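Local coordinates for DNA-(apurinic or apyrimidinic site) endonuclease 2 (Xenopus laevis, PDB 6WCD), which incises DNA at abasic sites as a weak endonuclease of base excision repair and, with magnesium or manganese, degrades DNA strands exonucleolytically from their 3' ends, at residues 27-32 and 136-141; 51-56 and 70-75; 116-121 and 151-156; 142-147 and 158-163. All blocks are in the same frame, centred on the assembly; numbering follows the deposited sequence. Where two conformers were deposited one is given.

How the interactions relate
All four contacts lie in the catalytic domain of the DNase I-like fold, where two beta sheets pack face to face. In chain order the segments run 27-32, 51-56, 70-75, 116-121, 136-141, 142-147, 151-156 and 158-163. Interaction 1 joins the sheets; interaction 2, its centre about 9 Å away, is a hairpin in the first sheet, whose strand 68-72 lies next to strand 29-33. Interactions 3 and 4 have centres about 5 Å apart and both use helix 152-173, which packs on the outer face of the second sheet. Strand 133-142 runs from interaction 1 to Tyr142 in interaction 4, thus connecting the buried interface between the sheets with the magnesium site.

Interaction 1 (27-32 and 136-141); sequences ADIICL and LTVINV. With BU1 (1,4-butanediol), chain D.
Val138 and Asn140 turn from strand 133-142 onto Ile29, Cys31 and Leu32 of strand 29-33. The two strands belong to different sheets: their axes approach to 7.5 Å and run in roughly the same direction, 27° apart, so the meeting is one of faces through side chains and not of strand edges. This is the sandwich interface of the DNase I-like fold. Val138 comes first and splits its branches between two partners. With CG1 anti to the backbone N (chi1 175°), that methyl lies 3.9 Å from Cys31 SG, while CG2 is turned to the tip of Ile29, 4.4 Å from its CD1. The next residue, Ile139, points to the other side of its sheet, and Asn140 returns to the interface. Its amide lies against the Cys31 methylene, ND2 being 3.5 Å from Cys31 CB, and extends beyond it to the backbone. There ND2 gives Leu32 O a long, weak hydrogen bond of 3.4 Å, although the N-H points fairly straight at the oxygen (161°). Bonds to neighbours fix the amide more firmly: Gln33 NE2 donates to OD1, and ND2 also donates to Thr70 OG1. The polar end of Asn140 is thereby satisfied in a buried setting, about 6 Å from the side chain of Tyr142, an active-site residue by similarity. At the far end of 27-32, Asp28 OD2 comes to 3.3 Å from C2 of a bound butanediol. Strand 68-72 flanks the contact through Thr70, strand 177-181 closes on Cys31 and Val138 with Leu181, and helix 152-173 packs behind Ile139 on the outer face of the second sheet.

Interaction 2 (51-56 and 70-75); sequences GYNSYF and TFCKSS. With BU1 (1,4-butanediol), chain D.
Ser54 lays its CB over one face of the Phe71 ring, 3.8 Å from the centroid and displaced toward the rim atoms CD2 and CE2, a CH-pi contact at a non-hydrogen-bonded pair of an antiparallel beta hairpin. The hydrogen-bonded pairs on either side, Asn53 with Cys72 and Tyr55 with Thr70, each exchange two backbone bonds. Around Phe71, Tyr52 CB sits in plane at the ring edge and Phe56 CE1 lies 3.8 Å from Phe71 CZ, the two rings steeply inclined (77°). Leu18 and Leu22 of helix 18-25 also pack on Phe71. Tyr52 and Lys73 run side by side in the same direction, Tyr52 CE2 lying 3.8 Å from Lys73 CG, and the phenol OH goes on to hydrogen-bond Asp23. On the other face of the sheet, Cys72 SG lies 4.1 Å from Tyr55 CE2 in an oblique sulfur-aromatic contact. At the open end of the hairpin a water donates to Gly51 O and accepts from Ser74 N. Asn53 OD1 accepts the Tyr55 OH proton over 2.7 Å, in plane with the phenol ring.

Interaction 3 (116-121 and 151-156); sequences EGRAVL and PERKTY
Glu116 and Arg153 meet tip to tip in an end-on, two-pronged salt bridge, their carboxylate and guanidinium planes only 14° apart. NH2 of Arg153 donates to OE1 and NH1 to OE2 of Glu116, both over 2.9 Å and both on the syn side of the carboxylate; the NH2 bond is the straighter (169° against 155°). Arg118 grips the same acid side-on, sending NE (2.9 Å) and NH1 (3.1 Å) to Glu116 OE1 alone. That oxygen therefore accepts three N-H groups, and two guanidiniums about one carboxylate would be expected to hold it ionised. The acid probably also offsets the repulsion between the arginines, whose closest nitrogens, Arg118 NH1 and Arg153 NH2, stand 3.8 Å apart. Tyr156 frames this network. Its ring lies flat against the Arg153 guanidinium, with NH1 3.5 Å above the ring plane and over its centre, while the bends at chi2 and chi3 fold the arginine back over its helix neighbour. Tyr156 OH rests 3.1 Å from Glu116 CD, but its hydrogen bond goes to Ser112 O. In the next shell, Arg118 NH2 donates to the carbonyl of Tyr142, an active-site residue by similarity, so the network is tied to the backbone of a residue whose side chain lies near the magnesium ion. Ser66 OG, in turn, bonds Glu116 O. The cluster thus pins the first turn of helix 152-173 to the loop that leads from helix 107-114 into strand 119-127, whose neighbour in the sheet, strand 133-142, carries Tyr142 at its end.

Interaction 4 (142-147 and 158-163); sequences YCPRAD and LRFYHL
Phe160 projects from helix 152-173 onto Cys143 and Pro144, in the loop that leaves strand 133-142 and returns as that helix. Its CB already touches proline, 4.0 Å from both Pro144 CG and CD. CG, anti to the backbone N (chi1 -172°), is set toward the pyrrolidine, and Pro144 CD stands over one face of the ring, 4.0 Å from the centroid, in a CH-pi contact. CD1 is shared: Pro144 CD lies 3.7 Å from it and Cys143 SG a little farther off. At CE1 the sulfur takes over, 3.8 Å away and oblique to the ring, while CZ at the tip is no nearer than 4.5 Å to Tyr142 O. Cys143 SG also reaches the ring of Tyr161, one residue along the helix, 3.8 Å from its CE1 and at the ring edge near its plane. The sulfur thus touches two rings and makes a sulfur-aromatic contact with each. Farther out, Tyr161 stacks on Trp210, its OH bonds Val184 O and Thr186 OG1, and Leu113 of helix 107-114 packs on Phe160. Between the two segments there is no hydrogen bond or charge pair: sulfur, proline CH and aromatic carbon do the work. The backbone following Tyr142 is therefore seated on helix 152-173 by shape and dispersion, while its polar groups bond other partners: Tyr142 to Arg118, Cys143 to Asp183, and Pro144 O to ND2 of Asn185, the transition-state stabiliser by similarity.

Interaction 1 (27-32 and 136-141)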
# COMPACT_ATOMS: atom_id res chain seq x y z
N ALA A 27 -11.96 -7.82 -5.76
CA ALA A 27 -11.93 -6.47 -5.25
C ALA A 27 -11.80 -5.45 -6.38
O ALA A 27 -11.32 -5.76 -7.47
CB ALA A 27 -10.76 -6.24 -4.28
N ASP A 28 -12.23 -4.23 -6.10
CA ASP A 28 -12.25 -3.19 -7.12
C ASP A 28 -10.92 -2.47 -7.25
O ASP A 28 -10.60 -1.91 -8.32
CB ASP A 28 -13.29 -2.15 -6.76
CG ASP A 28 -14.67 -2.79 -6.59
OD1 ASP A 28 -15.19 -2.94 -5.45
OD2 ASP A 28 -15.21 -3.21 -7.62
N ILE A 29 -10.15 -2.43 -6.18
CA ILE A 29 -8.79 -1.89 -6.14
C ILE A 29 -7.94 -2.93 -5.44
O ILE A 29 -8.27 -3.34 -4.31
CB ILE A 29 -8.75 -0.56 -5.39
CG1 ILE A 29 -9.65 0.50 -6.05
CG2 ILE A 29 -7.29 -0.03 -5.32
CD1 ILE A 29 -9.78 1.80 -5.28
N ILE A 30 -6.86 -3.35 -6.10
CA ILE A 30 -5.95 -4.34 -5.52
C ILE A 30 -4.57 -3.72 -5.51
O ILE A 30 -4.00 -3.40 -6.57
CB ILE A 30 -5.96 -5.67 -6.29
CG1 ILE A 30 -7.37 -6.26 -6.22
CG2 ILE A 30 -4.88 -6.62 -5.74
CD1 ILE A 30 -7.62 -7.29 -7.23
N CYS A 31 -3.99 -3.62 -4.32
CA CYS A 31 -2.71 -3.00 -4.09
C CYS A 31 -1.70 -4.08 -3.72
O CYS A 31 -1.86 -4.77 -2.69
CB CYS A 31 -2.80 -1.96 -3.00
SG CYS A 31 -3.87 -0.56 -3.45
N LEU A 32 -0.70 -4.23 -4.54
CA LEU A 32 0.37 -5.21 -4.34
C LEU A 32 1.64 -4.51 -3.92
O LEU A 32 2.00 -3.46 -4.48
CB LEU A 32 0.64 -6.01 -5.60
CG LEU A 32 -0.57 -6.74 -6.17
CD1 LEU A 32 -0.19 -7.54 -7.41
CD2 LEU A 32 -1.25 -7.62 -5.18
N LEU A 136 -11.14 10.15 -2.75
CA LEU A 136 -10.44 9.15 -1.94
C LEU A 136 -9.07 8.93 -2.54
O LEU A 136 -8.95 8.53 -3.71
CB LEU A 136 -11.20 7.86 -1.94
CG LEU A 136 -10.52 6.68 -1.30
CD1 LEU A 136 -10.35 6.89 0.19
CD2 LEU A 136 -11.32 5.39 -1.52
N THR A 137 -8.03 9.20 -1.76
CA THR A 137 -6.68 8.93 -2.21
C THR A 137 -6.16 7.68 -1.54
O THR A 137 -6.21 7.57 -0.31
CB THR A 137 -5.76 10.12 -1.91
OG1 THR A 137 -6.26 11.28 -2.56
CG2 THR A 137 -4.37 9.88 -2.50
N VAL A 138 -5.69 6.72 -2.34
CA VAL A 138 -5.13 5.45 -1.90
C VAL A 138 -3.62 5.51 -2.02
O VAL A 138 -3.08 5.72 -3.12
CB VAL A 138 -5.72 4.31 -2.74
CG1 VAL A 138 -5.09 3.02 -2.39
CG2 VAL A 138 -7.22 4.24 -2.58
N ILE A 139 -2.92 5.36 -0.89
CA ILE A 139 -1.48 5.40 -0.84
C ILE A 139 -1.00 4.00 -0.55
O ILE A 139 -1.19 3.52 0.56
CB ILE A 139 -1.02 6.35 0.25
CG1 ILE A 139 -1.69 7.72 0.09
CG2 ILE A 139 0.50 6.49 0.23
CD1 ILE A 139 -1.25 8.78 1.14
N ASN A 140 -0.38 3.37 -1.53
CA ASN A 140 0.04 1.97 -1.50
C ASN A 140 1.55 1.96 -1.23
O ASN A 140 2.32 2.45 -2.06
CB ASN A 140 -0.30 1.34 -2.85
CG ASN A 140 0.24 -0.05 -3.04
OD1 ASN A 140 0.78 -0.63 -2.10
ND2 ASN A 140 0.13 -0.58 -4.25
N VAL A 141 1.97 1.44 -0.06
CA VAL A 141 3.38 1.55 0.39
C VAL A 141 4.00 0.22 0.73
O VAL A 141 3.35 -0.69 1.27
CB VAL A 141 3.54 2.51 1.58
CG1 VAL A 141 3.12 3.89 1.21
CG2 VAL A 141 2.71 2.07 2.80
C1 BU1 D . -19.08 -1.15 -9.13
C2 BU1 D . -17.82 -1.31 -8.26
C3 BU1 D . -18.16 -1.64 -6.81
C4 BU1 D . -18.34 -0.35 -6.03
O5 BU1 D . -19.47 0.19 -9.22
O6 BU1 D . -19.01 -0.50 -4.80

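Interaction 2 (51-56 and 70-75)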
# COMPACT_ATOMS: atom_id res chain seq x y z
N GLY A 51 -9.01 -6.62 -17.90
CA GLY A 51 -9.97 -6.24 -16.90
C GLY A 51 -9.50 -5.23 -15.87
O GLY A 51 -10.29 -4.83 -15.00
N TYR A 52 -8.25 -4.81 -15.91
CA TYR A 52 -7.72 -3.87 -14.95
C TYR A 52 -6.91 -2.81 -15.66
O TYR A 52 -6.35 -3.04 -16.74
CB TYR A 52 -6.78 -4.52 -13.94
CG TYR A 52 -7.45 -5.62 -13.13
CD1 TYR A 52 -7.52 -6.91 -13.65
CD2 TYR A 52 -8.05 -5.37 -11.91
CE1 TYR A 52 -8.15 -7.95 -12.95
CE2 TYR A 52 -8.71 -6.42 -11.19
CZ TYR A 52 -8.74 -7.68 -11.74
OH TYR A 52 -9.43 -8.67 -11.02
N ASN A 53 -6.85 -1.63 -15.04
CA ASN A 53 -5.89 -0.60 -15.40
C ASN A 53 -4.97 -0.44 -14.21
O ASN A 53 -5.43 -0.38 -13.06
CB ASN A 53 -6.53 0.72 -15.84
CG ASN A 53 -7.57 1.30 -14.89
OD1 ASN A 53 -7.29 2.28 -14.16
ND2 ASN A 53 -8.76 0.75 -14.91
N SER A 54 -3.66 -0.44 -14.46
CA SER A 54 -2.71 -0.53 -13.36
C SER A 54 -1.68 0.57 -13.37
O SER A 54 -1.37 1.16 -14.40
CB SER A 54 -2.00 -1.87 -13.36
OG SER A 54 -1.14 -2.01 -14.52
N TYR A 55 -1.12 0.79 -12.18
CA TYR A 55 -0.23 1.91 -11.83
C TYR A 55 0.89 1.35 -10.98
O TYR A 55 0.66 0.91 -9.86
CB TYR A 55 -1.01 3.02 -11.10
CG TYR A 55 -2.24 3.39 -11.90
CD1 TYR A 55 -2.17 4.38 -12.89
CD2 TYR A 55 -3.43 2.65 -11.78
CE1 TYR A 55 -3.24 4.64 -13.74
CE2 TYR A 55 -4.49 2.89 -12.62
CZ TYR A 55 -4.39 3.89 -13.60
OH TYR A 55 -5.41 4.15 -14.48
N PHE A 56 2.10 1.39 -11.51
CA PHE A 56 3.27 0.80 -10.87
C PHE A 56 4.22 1.89 -10.44
O PHE A 56 4.37 2.91 -11.15
CB PHE A 56 4.05 -0.14 -11.81
CG PHE A 56 3.50 -1.54 -11.90
CD1 PHE A 56 2.27 -1.81 -12.37
CD2 PHE A 56 4.31 -2.59 -11.52
CE1 PHE A 56 1.79 -3.13 -12.44
CE2 PHE A 56 3.87 -3.87 -11.59
CZ PHE A 56 2.60 -4.16 -12.09
N THR A 70 -0.83 -0.75 -8.09
CA THR A 70 -2.25 -0.69 -7.82
C THR A 70 -3.01 -1.02 -9.08
O THR A 70 -2.78 -0.40 -10.14
CB THR A 70 -2.62 0.70 -7.30
OG1 THR A 70 -1.97 0.87 -6.04
CG2 THR A 70 -4.11 0.86 -7.12
N PHE A 71 -3.86 -2.03 -8.98
CA PHE A 71 -4.70 -2.51 -10.06
C PHE A 71 -6.13 -2.08 -9.79
O PHE A 71 -6.67 -2.36 -8.72
CB PHE A 71 -4.64 -4.04 -10.18
CG PHE A 71 -3.37 -4.56 -10.72
CD1 PHE A 71 -2.28 -4.78 -9.90
CD2 PHE A 71 -3.28 -4.86 -12.05
CE1 PHE A 71 -1.03 -5.30 -10.49
CE2 PHE A 71 -2.13 -5.34 -12.62
CZ PHE A 71 -1.03 -5.55 -11.83
N CYS A 72 -6.74 -1.45 -10.77
CA CYS A 72 -8.10 -0.95 -10.66
C CYS A 72 -9.02 -1.60 -11.69
O CYS A 72 -8.65 -1.73 -12.85
CB CYS A 72 -8.11 0.57 -10.89
SG CYS A 72 -7.11 1.46 -9.75
N LYS A 73 -10.23 -2.01 -11.29
CA LYS A 73 -11.23 -2.37 -12.26
C LYS A 73 -11.74 -1.12 -12.98
O LYS A 73 -11.46 0.01 -12.59
CB LYS A 73 -12.38 -3.12 -11.58
CG LYS A 73 -11.97 -4.47 -11.04
CD LYS A 73 -13.14 -5.33 -10.57
CE LYS A 73 -12.67 -6.76 -10.31
NZ LYS A 73 -13.72 -7.55 -9.58
N SER A 74 -12.48 -1.33 -14.07
CA SER A 74 -13.06 -0.20 -14.82
C SER A 74 -13.90 0.69 -13.93
O SER A 74 -13.96 1.91 -14.17
CB SER A 74 -13.90 -0.74 -16.00
OG SER A 74 -15.01 -1.49 -15.55
N SER A 75 -14.53 0.12 -12.90
CA SER A 75 -15.38 0.85 -11.95
C SER A 75 -14.61 1.90 -11.15
O SER A 75 -15.23 2.88 -10.67
CB SER A 75 -15.98 -0.14 -10.94
OG SER A 75 -14.98 -0.78 -10.17
C1 BU1 D . -19.08 -1.15 -9.13
C2 BU1 D . -17.82 -1.31 -8.26
C3 BU1 D . -18.16 -1.64 -6.81
C4 BU1 D . -18.34 -0.35 -6.03
O5 BU1 D . -19.47 0.19 -9.22
O6 BU1 D . -19.01 -0.50 -4.80
O HOH W 1 -12.87 -4.03 -15.16

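Interaction 3 (116-121 and 151-156)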
# COMPACT_ATOMS: atom_id res chain seq x y z
N GLU A 116 13.08 3.79 -4.83
CA GLU A 116 13.10 2.35 -4.64
C GLU A 116 11.75 1.69 -4.92
O GLU A 116 11.55 0.52 -4.58
CB GLU A 116 13.55 2.00 -3.21
CG GLU A 116 14.97 2.43 -2.93
CD GLU A 116 15.55 1.95 -1.60
OE1 GLU A 116 14.88 1.19 -0.82
OE2 GLU A 116 16.72 2.37 -1.30
N GLY A 117 10.85 2.39 -5.58
CA GLY A 117 9.59 1.76 -5.97
C GLY A 117 8.71 1.39 -4.80
O GLY A 117 8.12 0.30 -4.78
N ARG A 118 8.63 2.25 -3.80
CA ARG A 118 7.94 1.91 -2.57
C ARG A 118 6.60 2.57 -2.34
O ARG A 118 5.96 2.32 -1.32
CB ARG A 118 8.85 2.26 -1.38
CG ARG A 118 10.11 1.40 -1.34
CD ARG A 118 10.97 1.69 -0.10
NE ARG A 118 12.11 0.81 -0.13
CZ ARG A 118 12.10 -0.48 0.16
NH1 ARG A 118 13.17 -1.22 -0.00
NH2 ARG A 118 11.01 -1.02 0.67
N ALA A 119 6.14 3.43 -3.23
CA ALA A 119 4.85 4.07 -3.05
C ALA A 119 4.20 4.43 -4.38
O ALA A 119 4.87 4.91 -5.30
CB ALA A 119 4.98 5.35 -2.23
N VAL A 120 2.91 4.21 -4.48
CA VAL A 120 2.13 4.67 -5.61
C VAL A 120 0.80 5.18 -5.04
O VAL A 120 0.25 4.59 -4.10
CB VAL A 120 1.98 3.60 -6.71
CG1 VAL A 120 1.19 2.45 -6.27
CG2 VAL A 120 1.41 4.21 -8.00
N LEU A 121 0.37 6.30 -5.56
CA LEU A 121 -0.86 6.97 -5.12
C LEU A 121 -1.86 7.00 -6.26
O LEU A 121 -1.52 7.36 -7.40
CB LEU A 121 -0.62 8.41 -4.67
CG LEU A 121 0.11 8.52 -3.33
CD1 LEU A 121 1.53 8.08 -3.38
CD2 LEU A 121 -0.01 9.97 -2.82
N PRO A 151 23.83 0.22 8.75
CA PRO A 151 23.13 1.01 9.77
C PRO A 151 22.34 2.15 9.19
O PRO A 151 21.35 2.57 9.80
CB PRO A 151 24.28 1.54 10.64
CG PRO A 151 25.38 0.57 10.44
CD PRO A 151 25.25 0.06 9.03
N GLU A 152 22.75 2.66 8.04
CA GLU A 152 22.00 3.78 7.42
C GLU A 152 20.58 3.40 7.04
O GLU A 152 19.71 4.28 6.84
CB GLU A 152 22.76 4.28 6.18
CG GLU A 152 22.79 3.33 5.01
CD GLU A 152 23.91 2.29 5.03
OE1 GLU A 152 24.59 2.09 6.05
OE2 GLU A 152 24.10 1.64 3.97
N ARG A 153 20.24 2.09 6.91
CA ARG A 153 18.92 1.73 6.49
C ARG A 153 17.86 1.86 7.59
O ARG A 153 16.71 2.08 7.27
CB ARG A 153 18.92 0.27 5.94
CG ARG A 153 19.78 0.12 4.71
CD ARG A 153 19.27 0.97 3.51
NE ARG A 153 17.99 0.45 3.04
CZ ARG A 153 17.32 0.95 1.99
NH1 ARG A 153 17.81 1.97 1.32
NH2 ARG A 153 16.17 0.39 1.61
N LYS A 154 18.31 1.85 8.87
CA LYS A 154 17.35 2.16 9.93
C LYS A 154 16.91 3.62 9.85
O LYS A 154 15.74 3.93 9.97
CB LYS A 154 17.95 1.85 11.29
CG LYS A 154 16.95 2.01 12.42
CD LYS A 154 17.65 1.83 13.78
CE LYS A 154 16.70 2.14 14.93
NZ LYS A 154 17.28 1.83 16.27
N THR A 155 17.88 4.49 9.58
CA THR A 155 17.55 5.90 9.39
C THR A 155 16.66 6.10 8.19
O THR A 155 15.64 6.80 8.25
CB THR A 155 18.83 6.70 9.19
OG1 THR A 155 19.73 6.47 10.28
CG2 THR A 155 18.54 8.18 9.12
N TYR A 156 16.98 5.42 7.09
CA TYR A 156 16.14 5.48 5.90
C TYR A 156 14.70 5.11 6.21
O TYR A 156 13.76 5.76 5.77
CB TYR A 156 16.77 4.57 4.82
CG TYR A 156 16.11 4.53 3.47
CD1 TYR A 156 16.40 5.48 2.52
CD2 TYR A 156 15.23 3.54 3.13
CE1 TYR A 156 15.76 5.47 1.29
CE2 TYR A 156 14.58 3.52 1.89
CZ TYR A 156 14.94 4.50 0.96
OH TYR A 156 14.30 4.49 -0.28

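Interaction 4 (142-147 and 158-163)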
# COMPACT_ATOMS: atom_id res chain seq x y z
N TYR A 142 5.30 0.09 0.42
CA TYR A 142 6.15 -1.02 0.83
C TYR A 142 7.28 -0.41 1.64
O TYR A 142 8.25 0.06 1.06
CB TYR A 142 6.66 -1.82 -0.37
CG TYR A 142 7.61 -2.96 -0.07
CD1 TYR A 142 7.39 -3.83 0.97
CD2 TYR A 142 8.75 -3.16 -0.82
CE1 TYR A 142 8.27 -4.87 1.27
CE2 TYR A 142 9.63 -4.19 -0.55
CZ TYR A 142 9.39 -5.05 0.50
OH TYR A 142 10.29 -6.07 0.78
N CYS A 143 7.15 -0.39 2.95
CA CYS A 143 8.10 0.35 3.78
C CYS A 143 9.42 -0.42 3.85
O CYS A 143 9.46 -1.65 3.70
CB CYS A 143 7.48 0.57 5.15
SG CYS A 143 6.06 1.74 5.09
N PRO A 144 10.53 0.29 4.03
CA PRO A 144 11.83 -0.35 4.08
C PRO A 144 12.06 -1.11 5.37
O PRO A 144 11.25 -1.09 6.32
CB PRO A 144 12.81 0.83 4.02
CG PRO A 144 11.99 2.05 3.77
CD PRO A 144 10.62 1.76 4.06
N ARG A 145 13.17 -1.79 5.36
CA ARG A 145 13.54 -2.53 6.51
C ARG A 145 14.92 -2.09 6.96
O ARG A 145 15.78 -1.75 6.16
CB ARG A 145 13.57 -4.02 6.20
N ALA A 146 15.13 -2.12 8.27
CA ALA A 146 16.43 -1.92 8.87
C ALA A 146 17.28 -3.16 8.60
O ALA A 146 16.75 -4.26 8.36
CB ALA A 146 16.32 -1.66 10.36
N ASP A 147 18.55 -2.99 8.57
CA ASP A 147 19.48 -4.03 8.20
C ASP A 147 20.65 -3.83 9.13
O ASP A 147 21.36 -2.84 9.01
CB ASP A 147 19.89 -3.88 6.75
CG ASP A 147 20.94 -4.87 6.31
OD1 ASP A 147 21.49 -5.62 7.15
OD2 ASP A 147 21.23 -4.85 5.09
N LEU A 158 13.02 5.22 9.08
CA LEU A 158 12.33 6.20 9.92
C LEU A 158 12.03 7.47 9.12
O LEU A 158 10.96 8.06 9.27
CB LEU A 158 13.15 6.50 11.17
CG LEU A 158 13.40 5.25 12.05
CD1 LEU A 158 14.37 5.56 13.17
CD2 LEU A 158 12.08 4.80 12.64
N ARG A 159 12.97 7.86 8.24
CA ARG A 159 12.70 9.01 7.36
C ARG A 159 11.61 8.74 6.37
O ARG A 159 10.80 9.63 6.07
CB ARG A 159 14.00 9.43 6.70
CG ARG A 159 15.05 9.95 7.70
CD ARG A 159 14.65 11.25 8.30
NE ARG A 159 14.93 12.32 7.35
CZ ARG A 159 14.88 13.60 7.66
NH1 ARG A 159 14.43 13.96 8.85
NH2 ARG A 159 15.28 14.50 6.78
N PHE A 160 11.49 7.50 5.88
CA PHE A 160 10.38 7.13 5.01
C PHE A 160 9.05 7.26 5.72
O PHE A 160 8.10 7.80 5.17
CB PHE A 160 10.59 5.72 4.49
CG PHE A 160 9.63 5.30 3.43
CD1 PHE A 160 8.44 4.68 3.75
CD2 PHE A 160 9.92 5.50 2.10
CE1 PHE A 160 7.54 4.29 2.73
CE2 PHE A 160 9.03 5.12 1.09
CZ PHE A 160 7.85 4.51 1.42
N TYR A 161 8.98 6.78 6.97
CA TYR A 161 7.78 6.96 7.77
C TYR A 161 7.43 8.44 7.94
O TYR A 161 6.25 8.80 7.83
CB TYR A 161 8.00 6.36 9.14
CG TYR A 161 7.95 4.85 9.25
CD1 TYR A 161 7.27 4.06 8.37
CD2 TYR A 161 8.53 4.24 10.36
CE1 TYR A 161 7.20 2.67 8.57
CE2 TYR A 161 8.44 2.85 10.56
CZ TYR A 161 7.76 2.09 9.65
OH TYR A 161 7.67 0.69 9.91
N HIS A 162 8.44 9.28 8.18
CA HIS A 162 8.14 10.70 8.37
C HIS A 162 7.65 11.32 7.07
O HIS A 162 6.68 12.09 7.08
CB HIS A 162 9.40 11.40 8.87
CG HIS A 162 9.21 12.84 9.21
ND1 HIS A 162 8.23 13.28 10.07
CD2 HIS A 162 9.92 13.94 8.85
CE1 HIS A 162 8.32 14.60 10.20
NE2 HIS A 162 9.34 15.02 9.47
N LEU A 163 8.23 10.94 5.95
CA LEU A 163 7.72 11.43 4.67
C LEU A 163 6.30 10.94 4.38
O LEU A 163 5.46 11.70 3.86
CB LEU A 163 8.68 11.00 3.54
CG LEU A 163 8.34 11.47 2.11
CD1 LEU A 163 8.39 12.97 2.10
CD2 LEU A 163 9.36 10.85 1.14